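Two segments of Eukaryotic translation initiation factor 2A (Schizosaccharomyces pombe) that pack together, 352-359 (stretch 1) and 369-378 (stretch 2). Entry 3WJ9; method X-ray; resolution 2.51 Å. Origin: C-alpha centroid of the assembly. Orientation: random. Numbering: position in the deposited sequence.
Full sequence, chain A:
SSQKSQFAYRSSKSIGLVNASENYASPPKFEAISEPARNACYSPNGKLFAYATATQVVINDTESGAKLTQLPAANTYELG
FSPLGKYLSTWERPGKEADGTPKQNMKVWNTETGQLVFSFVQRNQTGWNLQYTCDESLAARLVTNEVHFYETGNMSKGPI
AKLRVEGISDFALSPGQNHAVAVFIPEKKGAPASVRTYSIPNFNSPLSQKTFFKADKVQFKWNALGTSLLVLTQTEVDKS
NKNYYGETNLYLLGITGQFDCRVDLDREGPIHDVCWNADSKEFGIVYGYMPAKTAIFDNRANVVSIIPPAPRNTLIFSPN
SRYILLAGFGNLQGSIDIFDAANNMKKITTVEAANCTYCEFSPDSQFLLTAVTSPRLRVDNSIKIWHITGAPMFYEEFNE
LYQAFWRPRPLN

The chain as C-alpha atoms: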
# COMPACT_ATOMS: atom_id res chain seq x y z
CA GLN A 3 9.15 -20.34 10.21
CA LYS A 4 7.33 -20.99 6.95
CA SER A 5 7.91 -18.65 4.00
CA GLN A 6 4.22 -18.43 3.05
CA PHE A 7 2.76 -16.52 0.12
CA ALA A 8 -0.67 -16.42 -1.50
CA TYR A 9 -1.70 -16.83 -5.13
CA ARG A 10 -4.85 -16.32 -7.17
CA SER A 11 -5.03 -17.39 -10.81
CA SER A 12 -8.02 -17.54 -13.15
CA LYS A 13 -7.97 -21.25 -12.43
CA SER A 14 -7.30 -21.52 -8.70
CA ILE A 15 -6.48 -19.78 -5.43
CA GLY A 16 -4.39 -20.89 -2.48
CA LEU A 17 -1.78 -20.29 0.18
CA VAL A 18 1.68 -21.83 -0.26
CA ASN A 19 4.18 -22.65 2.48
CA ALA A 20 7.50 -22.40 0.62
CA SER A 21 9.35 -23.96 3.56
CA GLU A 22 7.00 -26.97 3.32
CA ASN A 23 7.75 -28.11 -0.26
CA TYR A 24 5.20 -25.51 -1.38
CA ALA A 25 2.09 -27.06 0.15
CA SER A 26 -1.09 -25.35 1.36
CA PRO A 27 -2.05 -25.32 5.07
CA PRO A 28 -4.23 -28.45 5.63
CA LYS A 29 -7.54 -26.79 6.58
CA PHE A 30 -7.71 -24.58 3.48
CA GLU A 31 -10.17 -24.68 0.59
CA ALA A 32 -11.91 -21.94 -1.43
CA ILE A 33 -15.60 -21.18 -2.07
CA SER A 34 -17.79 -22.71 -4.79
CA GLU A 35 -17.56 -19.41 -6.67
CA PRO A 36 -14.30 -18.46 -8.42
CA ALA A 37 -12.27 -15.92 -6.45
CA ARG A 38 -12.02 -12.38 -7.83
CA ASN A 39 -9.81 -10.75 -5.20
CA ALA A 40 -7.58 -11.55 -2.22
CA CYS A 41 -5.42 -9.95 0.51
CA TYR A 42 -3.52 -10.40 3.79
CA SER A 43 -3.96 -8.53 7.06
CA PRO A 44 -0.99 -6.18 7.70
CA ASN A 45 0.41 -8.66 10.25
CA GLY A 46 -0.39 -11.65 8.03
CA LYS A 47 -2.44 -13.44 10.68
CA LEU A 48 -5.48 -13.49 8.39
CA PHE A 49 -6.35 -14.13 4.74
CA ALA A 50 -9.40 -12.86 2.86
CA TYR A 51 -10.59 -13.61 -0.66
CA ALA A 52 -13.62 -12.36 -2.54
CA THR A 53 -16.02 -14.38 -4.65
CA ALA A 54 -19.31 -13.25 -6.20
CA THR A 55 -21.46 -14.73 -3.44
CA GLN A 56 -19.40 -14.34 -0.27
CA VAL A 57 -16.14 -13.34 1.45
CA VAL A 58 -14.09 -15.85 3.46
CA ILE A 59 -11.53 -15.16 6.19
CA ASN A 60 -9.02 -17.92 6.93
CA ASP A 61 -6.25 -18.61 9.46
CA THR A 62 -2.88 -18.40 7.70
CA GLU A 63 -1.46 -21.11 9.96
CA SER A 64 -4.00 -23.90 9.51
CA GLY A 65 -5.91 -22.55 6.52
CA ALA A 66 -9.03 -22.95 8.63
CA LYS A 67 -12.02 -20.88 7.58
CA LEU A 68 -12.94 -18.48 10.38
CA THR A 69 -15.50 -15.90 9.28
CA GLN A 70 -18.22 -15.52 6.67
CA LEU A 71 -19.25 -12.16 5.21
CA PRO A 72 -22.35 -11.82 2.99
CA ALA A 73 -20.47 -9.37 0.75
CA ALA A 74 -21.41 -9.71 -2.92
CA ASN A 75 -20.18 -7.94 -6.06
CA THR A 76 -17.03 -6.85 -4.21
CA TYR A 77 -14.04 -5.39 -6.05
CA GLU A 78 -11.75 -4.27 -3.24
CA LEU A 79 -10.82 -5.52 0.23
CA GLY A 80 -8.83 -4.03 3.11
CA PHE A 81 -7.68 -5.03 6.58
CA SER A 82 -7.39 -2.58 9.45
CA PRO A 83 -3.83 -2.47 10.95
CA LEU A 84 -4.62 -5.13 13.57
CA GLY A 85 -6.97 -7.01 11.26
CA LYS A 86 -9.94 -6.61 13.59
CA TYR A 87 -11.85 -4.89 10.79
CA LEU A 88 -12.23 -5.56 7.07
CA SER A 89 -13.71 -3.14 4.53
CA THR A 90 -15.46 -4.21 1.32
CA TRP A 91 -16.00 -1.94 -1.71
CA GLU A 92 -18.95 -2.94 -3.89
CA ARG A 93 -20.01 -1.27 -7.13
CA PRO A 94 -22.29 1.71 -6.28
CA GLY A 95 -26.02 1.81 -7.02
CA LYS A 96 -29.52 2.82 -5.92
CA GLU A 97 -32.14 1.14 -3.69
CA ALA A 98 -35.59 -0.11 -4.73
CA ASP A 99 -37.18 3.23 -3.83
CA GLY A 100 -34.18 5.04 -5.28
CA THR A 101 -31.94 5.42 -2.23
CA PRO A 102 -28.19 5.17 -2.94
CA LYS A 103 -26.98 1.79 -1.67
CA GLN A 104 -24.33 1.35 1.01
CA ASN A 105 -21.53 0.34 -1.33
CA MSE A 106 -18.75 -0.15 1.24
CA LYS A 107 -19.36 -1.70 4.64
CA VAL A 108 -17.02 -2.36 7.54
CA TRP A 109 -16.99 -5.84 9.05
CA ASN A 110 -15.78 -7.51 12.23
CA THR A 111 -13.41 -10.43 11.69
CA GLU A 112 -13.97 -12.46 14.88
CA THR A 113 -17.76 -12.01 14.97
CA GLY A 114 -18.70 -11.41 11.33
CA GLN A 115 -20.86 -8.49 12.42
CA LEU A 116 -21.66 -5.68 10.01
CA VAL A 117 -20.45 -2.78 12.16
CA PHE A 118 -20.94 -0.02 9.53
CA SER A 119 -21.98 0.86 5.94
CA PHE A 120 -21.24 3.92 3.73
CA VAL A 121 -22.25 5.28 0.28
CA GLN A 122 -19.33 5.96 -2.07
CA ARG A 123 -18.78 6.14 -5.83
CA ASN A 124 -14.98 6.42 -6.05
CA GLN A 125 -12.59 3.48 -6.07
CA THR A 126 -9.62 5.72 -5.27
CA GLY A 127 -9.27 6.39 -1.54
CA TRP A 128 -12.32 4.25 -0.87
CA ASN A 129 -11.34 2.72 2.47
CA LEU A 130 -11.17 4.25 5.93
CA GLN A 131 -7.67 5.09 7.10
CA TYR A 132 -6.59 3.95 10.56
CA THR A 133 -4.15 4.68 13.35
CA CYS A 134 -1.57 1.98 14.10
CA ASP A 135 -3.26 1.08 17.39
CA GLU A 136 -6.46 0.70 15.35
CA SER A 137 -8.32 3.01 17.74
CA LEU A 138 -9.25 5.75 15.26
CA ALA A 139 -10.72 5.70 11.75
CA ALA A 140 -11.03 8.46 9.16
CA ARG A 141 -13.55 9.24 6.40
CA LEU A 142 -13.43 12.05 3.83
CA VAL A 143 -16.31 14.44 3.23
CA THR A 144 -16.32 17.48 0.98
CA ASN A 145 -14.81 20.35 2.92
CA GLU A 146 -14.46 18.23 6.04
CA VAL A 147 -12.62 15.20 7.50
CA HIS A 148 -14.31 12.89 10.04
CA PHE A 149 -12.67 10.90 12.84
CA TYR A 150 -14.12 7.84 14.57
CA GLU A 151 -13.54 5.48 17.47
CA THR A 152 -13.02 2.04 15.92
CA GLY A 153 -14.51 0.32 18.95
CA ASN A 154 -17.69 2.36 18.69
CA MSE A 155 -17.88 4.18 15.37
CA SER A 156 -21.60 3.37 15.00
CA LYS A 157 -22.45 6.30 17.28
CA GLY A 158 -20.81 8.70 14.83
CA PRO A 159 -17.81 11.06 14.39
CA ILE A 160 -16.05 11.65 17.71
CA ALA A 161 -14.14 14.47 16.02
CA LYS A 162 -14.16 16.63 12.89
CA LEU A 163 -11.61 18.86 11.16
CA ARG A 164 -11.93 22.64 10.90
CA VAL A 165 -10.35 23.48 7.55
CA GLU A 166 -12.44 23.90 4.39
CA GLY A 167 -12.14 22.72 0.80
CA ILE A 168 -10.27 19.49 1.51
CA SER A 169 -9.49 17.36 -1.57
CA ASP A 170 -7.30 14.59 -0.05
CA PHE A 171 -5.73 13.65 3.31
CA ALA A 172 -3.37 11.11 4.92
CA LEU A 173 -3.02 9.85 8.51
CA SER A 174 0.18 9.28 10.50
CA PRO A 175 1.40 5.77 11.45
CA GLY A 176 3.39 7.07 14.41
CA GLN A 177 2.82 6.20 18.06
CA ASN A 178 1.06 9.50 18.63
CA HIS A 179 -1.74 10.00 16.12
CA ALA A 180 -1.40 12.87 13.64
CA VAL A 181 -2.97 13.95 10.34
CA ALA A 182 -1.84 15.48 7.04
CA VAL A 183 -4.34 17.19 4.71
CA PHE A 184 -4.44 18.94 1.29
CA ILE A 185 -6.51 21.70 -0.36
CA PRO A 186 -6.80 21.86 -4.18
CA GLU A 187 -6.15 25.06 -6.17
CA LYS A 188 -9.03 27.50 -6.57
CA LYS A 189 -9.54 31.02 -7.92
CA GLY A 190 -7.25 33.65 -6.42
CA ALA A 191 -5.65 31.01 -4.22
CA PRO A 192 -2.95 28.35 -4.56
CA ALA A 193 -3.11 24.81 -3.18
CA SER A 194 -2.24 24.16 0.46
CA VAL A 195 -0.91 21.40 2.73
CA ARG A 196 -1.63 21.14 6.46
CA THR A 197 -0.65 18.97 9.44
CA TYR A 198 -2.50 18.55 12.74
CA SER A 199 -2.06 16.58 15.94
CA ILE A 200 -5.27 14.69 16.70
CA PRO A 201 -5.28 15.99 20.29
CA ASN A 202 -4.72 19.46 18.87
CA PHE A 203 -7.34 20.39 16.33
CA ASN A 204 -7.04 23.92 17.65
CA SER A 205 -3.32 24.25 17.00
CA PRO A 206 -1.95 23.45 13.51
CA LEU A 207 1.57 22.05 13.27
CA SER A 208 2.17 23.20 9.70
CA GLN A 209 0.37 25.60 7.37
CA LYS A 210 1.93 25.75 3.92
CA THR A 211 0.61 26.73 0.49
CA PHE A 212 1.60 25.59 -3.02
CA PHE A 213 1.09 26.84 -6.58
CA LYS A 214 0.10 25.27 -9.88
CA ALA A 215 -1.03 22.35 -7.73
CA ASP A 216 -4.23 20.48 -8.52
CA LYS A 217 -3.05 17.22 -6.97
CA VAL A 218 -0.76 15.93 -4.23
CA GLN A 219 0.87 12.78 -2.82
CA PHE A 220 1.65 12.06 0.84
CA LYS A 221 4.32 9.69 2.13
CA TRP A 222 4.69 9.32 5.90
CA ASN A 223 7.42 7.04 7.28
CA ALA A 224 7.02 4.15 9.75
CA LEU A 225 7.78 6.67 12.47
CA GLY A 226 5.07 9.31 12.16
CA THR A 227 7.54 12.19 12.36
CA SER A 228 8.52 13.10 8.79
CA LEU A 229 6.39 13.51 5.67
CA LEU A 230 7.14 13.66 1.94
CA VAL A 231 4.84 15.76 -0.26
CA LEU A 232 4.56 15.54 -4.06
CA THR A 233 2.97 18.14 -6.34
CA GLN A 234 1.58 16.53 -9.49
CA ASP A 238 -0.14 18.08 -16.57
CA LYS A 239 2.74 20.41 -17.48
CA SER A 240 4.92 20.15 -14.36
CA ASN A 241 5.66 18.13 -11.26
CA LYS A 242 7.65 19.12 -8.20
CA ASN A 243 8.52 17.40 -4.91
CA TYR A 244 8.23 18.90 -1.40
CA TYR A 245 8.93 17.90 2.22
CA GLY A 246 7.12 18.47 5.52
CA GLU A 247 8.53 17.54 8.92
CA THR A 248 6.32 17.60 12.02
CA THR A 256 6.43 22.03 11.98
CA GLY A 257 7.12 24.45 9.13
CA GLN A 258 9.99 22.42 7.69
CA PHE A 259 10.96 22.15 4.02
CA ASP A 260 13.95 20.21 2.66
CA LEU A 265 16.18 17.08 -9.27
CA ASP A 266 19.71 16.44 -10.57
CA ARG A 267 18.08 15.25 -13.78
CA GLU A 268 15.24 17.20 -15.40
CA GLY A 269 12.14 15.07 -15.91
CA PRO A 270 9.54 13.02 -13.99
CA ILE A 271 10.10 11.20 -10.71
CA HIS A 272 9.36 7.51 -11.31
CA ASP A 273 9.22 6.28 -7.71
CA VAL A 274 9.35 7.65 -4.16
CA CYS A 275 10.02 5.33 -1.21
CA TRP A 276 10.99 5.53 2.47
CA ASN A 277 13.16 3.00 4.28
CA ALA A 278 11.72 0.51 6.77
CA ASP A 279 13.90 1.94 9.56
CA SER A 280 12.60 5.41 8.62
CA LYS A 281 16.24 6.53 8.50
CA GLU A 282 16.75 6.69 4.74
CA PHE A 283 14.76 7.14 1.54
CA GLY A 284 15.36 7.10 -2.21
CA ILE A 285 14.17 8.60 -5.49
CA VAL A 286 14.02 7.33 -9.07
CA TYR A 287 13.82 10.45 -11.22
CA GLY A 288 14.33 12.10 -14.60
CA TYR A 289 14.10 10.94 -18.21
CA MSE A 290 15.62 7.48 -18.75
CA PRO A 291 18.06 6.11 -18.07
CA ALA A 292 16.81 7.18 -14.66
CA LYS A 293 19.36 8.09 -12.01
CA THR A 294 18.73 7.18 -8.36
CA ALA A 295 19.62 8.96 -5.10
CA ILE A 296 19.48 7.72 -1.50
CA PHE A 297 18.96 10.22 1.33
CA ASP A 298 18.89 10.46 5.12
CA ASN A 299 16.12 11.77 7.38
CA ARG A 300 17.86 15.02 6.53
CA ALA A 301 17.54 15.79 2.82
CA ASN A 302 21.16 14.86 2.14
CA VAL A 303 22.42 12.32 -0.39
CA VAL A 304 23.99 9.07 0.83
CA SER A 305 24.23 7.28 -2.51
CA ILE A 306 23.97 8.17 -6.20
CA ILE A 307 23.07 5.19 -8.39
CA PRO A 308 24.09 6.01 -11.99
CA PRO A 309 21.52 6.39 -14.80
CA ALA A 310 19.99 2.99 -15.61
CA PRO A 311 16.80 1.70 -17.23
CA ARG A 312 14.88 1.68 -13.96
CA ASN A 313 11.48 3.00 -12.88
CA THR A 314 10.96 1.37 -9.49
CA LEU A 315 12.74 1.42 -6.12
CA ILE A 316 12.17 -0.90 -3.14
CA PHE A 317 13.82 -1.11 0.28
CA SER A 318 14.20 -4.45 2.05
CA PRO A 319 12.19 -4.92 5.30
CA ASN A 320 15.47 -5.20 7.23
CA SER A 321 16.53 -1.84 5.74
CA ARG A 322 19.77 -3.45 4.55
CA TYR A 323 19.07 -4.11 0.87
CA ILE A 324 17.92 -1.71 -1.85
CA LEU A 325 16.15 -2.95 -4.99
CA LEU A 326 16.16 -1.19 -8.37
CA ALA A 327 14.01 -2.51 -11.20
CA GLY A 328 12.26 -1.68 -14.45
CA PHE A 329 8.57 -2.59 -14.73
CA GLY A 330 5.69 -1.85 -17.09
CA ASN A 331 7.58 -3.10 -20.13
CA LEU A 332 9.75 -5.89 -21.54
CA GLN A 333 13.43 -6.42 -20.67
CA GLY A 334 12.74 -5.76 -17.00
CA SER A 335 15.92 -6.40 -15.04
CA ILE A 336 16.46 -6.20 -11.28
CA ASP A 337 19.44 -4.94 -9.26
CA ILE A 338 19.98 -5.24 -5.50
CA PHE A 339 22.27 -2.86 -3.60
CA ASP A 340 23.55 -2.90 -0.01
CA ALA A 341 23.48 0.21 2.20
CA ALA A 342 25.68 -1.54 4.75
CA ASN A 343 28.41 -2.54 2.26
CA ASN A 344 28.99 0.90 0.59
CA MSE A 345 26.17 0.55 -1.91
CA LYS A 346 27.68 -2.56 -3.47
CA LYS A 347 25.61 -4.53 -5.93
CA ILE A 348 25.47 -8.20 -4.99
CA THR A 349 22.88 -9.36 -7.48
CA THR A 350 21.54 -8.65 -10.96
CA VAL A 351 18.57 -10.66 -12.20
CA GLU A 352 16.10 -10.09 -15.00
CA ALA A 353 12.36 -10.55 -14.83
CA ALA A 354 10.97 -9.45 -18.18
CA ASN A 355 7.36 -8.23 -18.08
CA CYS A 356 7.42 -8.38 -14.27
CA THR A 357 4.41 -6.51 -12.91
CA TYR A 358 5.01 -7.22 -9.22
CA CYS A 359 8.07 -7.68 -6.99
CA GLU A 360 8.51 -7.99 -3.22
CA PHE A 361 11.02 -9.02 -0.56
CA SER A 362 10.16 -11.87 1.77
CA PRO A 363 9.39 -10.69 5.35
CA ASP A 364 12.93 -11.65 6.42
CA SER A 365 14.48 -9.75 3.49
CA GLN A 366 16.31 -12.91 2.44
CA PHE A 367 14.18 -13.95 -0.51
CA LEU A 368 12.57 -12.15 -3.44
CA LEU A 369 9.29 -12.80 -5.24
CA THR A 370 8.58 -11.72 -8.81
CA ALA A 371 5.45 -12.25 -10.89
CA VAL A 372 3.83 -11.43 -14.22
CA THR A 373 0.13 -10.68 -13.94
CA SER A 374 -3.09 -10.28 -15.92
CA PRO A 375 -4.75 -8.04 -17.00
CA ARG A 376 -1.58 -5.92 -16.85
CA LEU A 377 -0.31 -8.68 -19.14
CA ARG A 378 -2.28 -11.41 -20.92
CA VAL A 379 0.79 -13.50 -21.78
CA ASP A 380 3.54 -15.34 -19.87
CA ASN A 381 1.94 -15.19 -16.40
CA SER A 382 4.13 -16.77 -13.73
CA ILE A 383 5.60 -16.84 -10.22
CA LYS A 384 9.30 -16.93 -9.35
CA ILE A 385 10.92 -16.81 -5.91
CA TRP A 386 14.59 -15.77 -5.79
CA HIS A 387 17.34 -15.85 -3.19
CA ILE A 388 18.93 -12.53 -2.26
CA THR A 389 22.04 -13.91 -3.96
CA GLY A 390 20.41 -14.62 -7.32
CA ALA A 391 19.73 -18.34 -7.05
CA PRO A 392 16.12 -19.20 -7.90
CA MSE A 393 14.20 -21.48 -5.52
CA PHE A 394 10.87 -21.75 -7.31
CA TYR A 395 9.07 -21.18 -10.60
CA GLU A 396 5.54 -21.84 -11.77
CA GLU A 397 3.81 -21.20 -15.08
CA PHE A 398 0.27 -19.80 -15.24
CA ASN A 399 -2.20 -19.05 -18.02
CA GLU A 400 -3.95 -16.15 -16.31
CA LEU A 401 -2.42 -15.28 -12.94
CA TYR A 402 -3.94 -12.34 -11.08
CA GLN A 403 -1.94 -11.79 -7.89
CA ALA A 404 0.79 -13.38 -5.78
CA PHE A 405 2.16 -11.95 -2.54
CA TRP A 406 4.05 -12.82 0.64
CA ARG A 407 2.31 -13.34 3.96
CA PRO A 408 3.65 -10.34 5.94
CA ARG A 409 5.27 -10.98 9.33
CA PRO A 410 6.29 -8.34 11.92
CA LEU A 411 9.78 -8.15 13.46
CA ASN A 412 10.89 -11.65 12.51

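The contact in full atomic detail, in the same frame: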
# COMPACT_ATOMS: atom_id res chain seq x y z
N GLU A 352 17.10 -10.68 -14.13
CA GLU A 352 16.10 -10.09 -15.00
C GLU A 352 14.77 -10.80 -14.84
O GLU A 352 14.71 -12.02 -14.70
CB GLU A 352 16.54 -10.14 -16.47
CG GLU A 352 15.60 -9.38 -17.39
CD GLU A 352 16.00 -9.46 -18.85
OE1 GLU A 352 17.06 -10.05 -19.14
OE2 GLU A 352 15.26 -8.93 -19.70
N ALA A 353 13.70 -10.02 -14.83
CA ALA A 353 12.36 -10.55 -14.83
C ALA A 353 11.54 -9.75 -15.83
O ALA A 353 10.84 -8.81 -15.47
CB ALA A 353 11.74 -10.48 -13.44
N ALA A 354 11.68 -10.11 -17.10
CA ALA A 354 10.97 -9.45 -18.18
C ALA A 354 9.47 -9.47 -17.92
O ALA A 354 8.93 -10.47 -17.43
CB ALA A 354 11.28 -10.11 -19.51
N ASN A 355 8.81 -8.35 -18.22
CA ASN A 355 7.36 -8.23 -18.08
C ASN A 355 6.87 -8.38 -16.64
O ASN A 355 5.68 -8.59 -16.41
CB ASN A 355 6.66 -9.25 -18.98
CG ASN A 355 6.89 -8.99 -20.45
OD1 ASN A 355 6.75 -7.86 -20.92
ND2 ASN A 355 7.25 -10.03 -21.19
N CYS A 356 7.79 -8.28 -15.68
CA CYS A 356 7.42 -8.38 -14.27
C CYS A 356 6.53 -7.21 -13.88
O CYS A 356 6.87 -6.05 -14.11
CB CYS A 356 8.67 -8.42 -13.39
SG CYS A 356 8.35 -8.41 -11.62
N THR A 357 5.39 -7.53 -13.28
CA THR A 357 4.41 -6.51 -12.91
C THR A 357 4.30 -6.38 -11.39
O THR A 357 3.55 -5.54 -10.88
CB THR A 357 3.02 -6.84 -13.48
OG1 THR A 357 2.46 -7.95 -12.78
CG2 THR A 357 3.12 -7.17 -14.96
N TYR A 358 5.04 -7.22 -10.68
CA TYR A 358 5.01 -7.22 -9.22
C TYR A 358 6.28 -7.84 -8.64
O TYR A 358 6.71 -8.91 -9.08
CB TYR A 358 3.78 -7.96 -8.71
CG TYR A 358 3.70 -8.04 -7.21
CD1 TYR A 358 3.12 -7.02 -6.47
CD2 TYR A 358 4.23 -9.13 -6.53
CE1 TYR A 358 3.06 -7.08 -5.10
CE2 TYR A 358 4.17 -9.20 -5.15
CZ TYR A 358 3.58 -8.18 -4.45
OH TYR A 358 3.52 -8.25 -3.08
N CYS A 359 6.87 -7.18 -7.65
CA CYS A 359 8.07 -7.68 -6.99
C CYS A 359 8.07 -7.30 -5.51
O CYS A 359 7.60 -6.22 -5.14
CB CYS A 359 9.32 -7.13 -7.69
SG CYS A 359 10.88 -7.57 -6.90
N LEU A 369 10.34 -12.28 -4.37
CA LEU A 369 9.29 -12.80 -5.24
C LEU A 369 9.14 -11.88 -6.45
O LEU A 369 9.21 -10.66 -6.32
CB LEU A 369 7.96 -12.93 -4.48
CG LEU A 369 6.81 -13.73 -5.10
CD1 LEU A 369 5.88 -14.24 -4.02
CD2 LEU A 369 6.02 -12.90 -6.11
N THR A 370 8.94 -12.47 -7.62
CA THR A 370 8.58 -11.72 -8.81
C THR A 370 7.42 -12.43 -9.49
O THR A 370 7.28 -13.64 -9.38
CB THR A 370 9.75 -11.56 -9.80
OG1 THR A 370 10.18 -12.85 -10.27
CG2 THR A 370 10.93 -10.84 -9.14
N ALA A 371 6.58 -11.67 -10.19
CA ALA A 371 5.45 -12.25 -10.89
C ALA A 371 5.12 -11.47 -12.15
O ALA A 371 5.54 -10.32 -12.32
CB ALA A 371 4.23 -12.32 -9.98
N VAL A 372 4.37 -12.10 -13.04
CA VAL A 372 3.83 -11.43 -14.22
C VAL A 372 2.33 -11.66 -14.22
O VAL A 372 1.87 -12.80 -14.22
CB VAL A 372 4.48 -11.96 -15.52
CG1 VAL A 372 3.82 -11.32 -16.73
CG2 VAL A 372 5.97 -11.68 -15.52
N THR A 373 1.55 -10.57 -14.21
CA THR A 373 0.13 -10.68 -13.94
C THR A 373 -0.80 -10.14 -15.03
O THR A 373 -0.45 -9.25 -15.80
CB THR A 373 -0.23 -9.94 -12.62
OG1 THR A 373 0.10 -8.55 -12.74
CG2 THR A 373 0.55 -10.54 -11.45
N SER A 374 -1.99 -10.73 -15.08
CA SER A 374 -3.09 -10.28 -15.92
C SER A 374 -4.03 -9.46 -15.03
O SER A 374 -4.11 -9.72 -13.83
CB SER A 374 -3.80 -11.49 -16.55
OG SER A 374 -4.87 -11.13 -17.41
N PRO A 375 -4.73 -8.46 -15.59
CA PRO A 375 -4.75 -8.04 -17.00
C PRO A 375 -3.67 -7.03 -17.37
O PRO A 375 -3.72 -6.48 -18.47
CB PRO A 375 -6.14 -7.41 -17.14
CG PRO A 375 -6.40 -6.82 -15.81
CD PRO A 375 -5.73 -7.73 -14.80
N ARG A 376 -2.70 -6.78 -16.49
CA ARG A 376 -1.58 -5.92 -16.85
C ARG A 376 -0.75 -6.60 -17.94
O ARG A 376 -0.01 -5.94 -18.68
CB ARG A 376 -0.71 -5.59 -15.63
CG ARG A 376 0.34 -4.52 -15.89
CD ARG A 376 1.05 -4.09 -14.62
NE ARG A 376 2.18 -3.21 -14.91
CZ ARG A 376 3.01 -2.73 -13.99
NH1 ARG A 376 2.86 -3.05 -12.72
NH2 ARG A 376 4.01 -1.93 -14.35
N LEU A 377 -0.89 -7.91 -18.04
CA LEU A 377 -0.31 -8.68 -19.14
C LEU A 377 -1.06 -9.99 -19.37
O LEU A 377 -1.25 -10.77 -18.44
CB LEU A 377 1.17 -8.96 -18.88
CG LEU A 377 1.97 -9.11 -20.17
CD1 LEU A 377 2.03 -7.78 -20.90
CD2 LEU A 377 3.35 -9.65 -19.91
N ARG A 378 -1.47 -10.23 -20.61
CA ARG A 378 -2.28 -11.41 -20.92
C ARG A 378 -1.44 -12.56 -21.46
O ARG A 378 -1.98 -13.55 -21.96
CB ARG A 378 -3.37 -11.04 -21.93
CG ARG A 378 -4.13 -9.77 -21.59
CD ARG A 378 -5.54 -9.79 -22.14
NE ARG A 378 -6.36 -10.80 -21.48
CZ ARG A 378 -6.99 -10.60 -20.32
NH1 ARG A 378 -6.90 -9.44 -19.70
NH2 ARG A 378 -7.71 -11.58 -19.79

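How does the strand that opens the second stretch meet its partner? It runs antiparallel to the strand beginning at Tyr-358, and Leu-369 and Thr-370 supply the first contacts. The carbonyl O of Leu-369 lies 3.3 Å from Cys-359 CA, a CA-H...O contact of the kind that fills the gaps between conventional hydrogen bonds in a sheet. The side chain of Leu-369 leaves sideways, but its end comes nearer: its CD2 sits 4.2 Å from CD2 of Tyr-358, at the edge of the ring and near its plane. Thr-370 faces Cys-359 as a non-hydrogen-bonded pair, with CA atoms 4.5 Å apart and both side chains on the same face of the sheet. There the CG2 of Thr-370 packs 4.0 Å from SG of Cys-359, while CB of Thr-370 is 3.9 Å from SG of Cys-356, so one threonine touches two sulfur atoms.

What holds the two backbones together at Ala-371? This residue uses both of its backbone polar groups. Ala-371 N donates to O of Tyr-358 at 3.0 Å, and Ala-371 O accepts from N of Thr-357, also at 3.0 Å. The same Ala-371 O lies 3.3 Å from Cys-356 CA in a further CA-H...O contact. Ala-371 and Tyr-358 form the hydrogen-bonded bridge, their side chains sharing the other face of the sheet from Thr-370 and Cys-359.

What does Val-372 pack against? The first stretch bends through a type II beta turn from Ala-353 to Cys-356, closed by a 3.1 Å hydrogen bond from Cys-356 N to Ala-353 O. Val-372 packs against this bend: both methyls of Val-372 lie close to O of Asn-355, CG2 at 3.2 Å and CG1 at 3.3 Å, and CG2 of Val-372 is also 3.7 Å from O of Ala-354. These are packing contacts, since a methyl group offers no conventional hydrogen bond to a carbonyl.

What extends the contact beyond the strand pairing? Thr-373 and Thr-357 join through their hydroxyls, OG1 to OG1, in a very short hydrogen bond of 2.4 Å. A cis peptide bond precedes Pro-375, which makes no contact itself, and the chain then returns to the first stretch. Arg-376 lays one face of its guanidinium over CA of Thr-357, and its aliphatic CD packs 3.6 Å from Thr-357 CB. NH1 of Arg-376 is 3.2 Å from O of Thr-357, but the angle is too poor for a hydrogen bond. Leu-377 ends the contact, its CD2 resting 3.5 Å from Asn-355 CB, carbon against carbon.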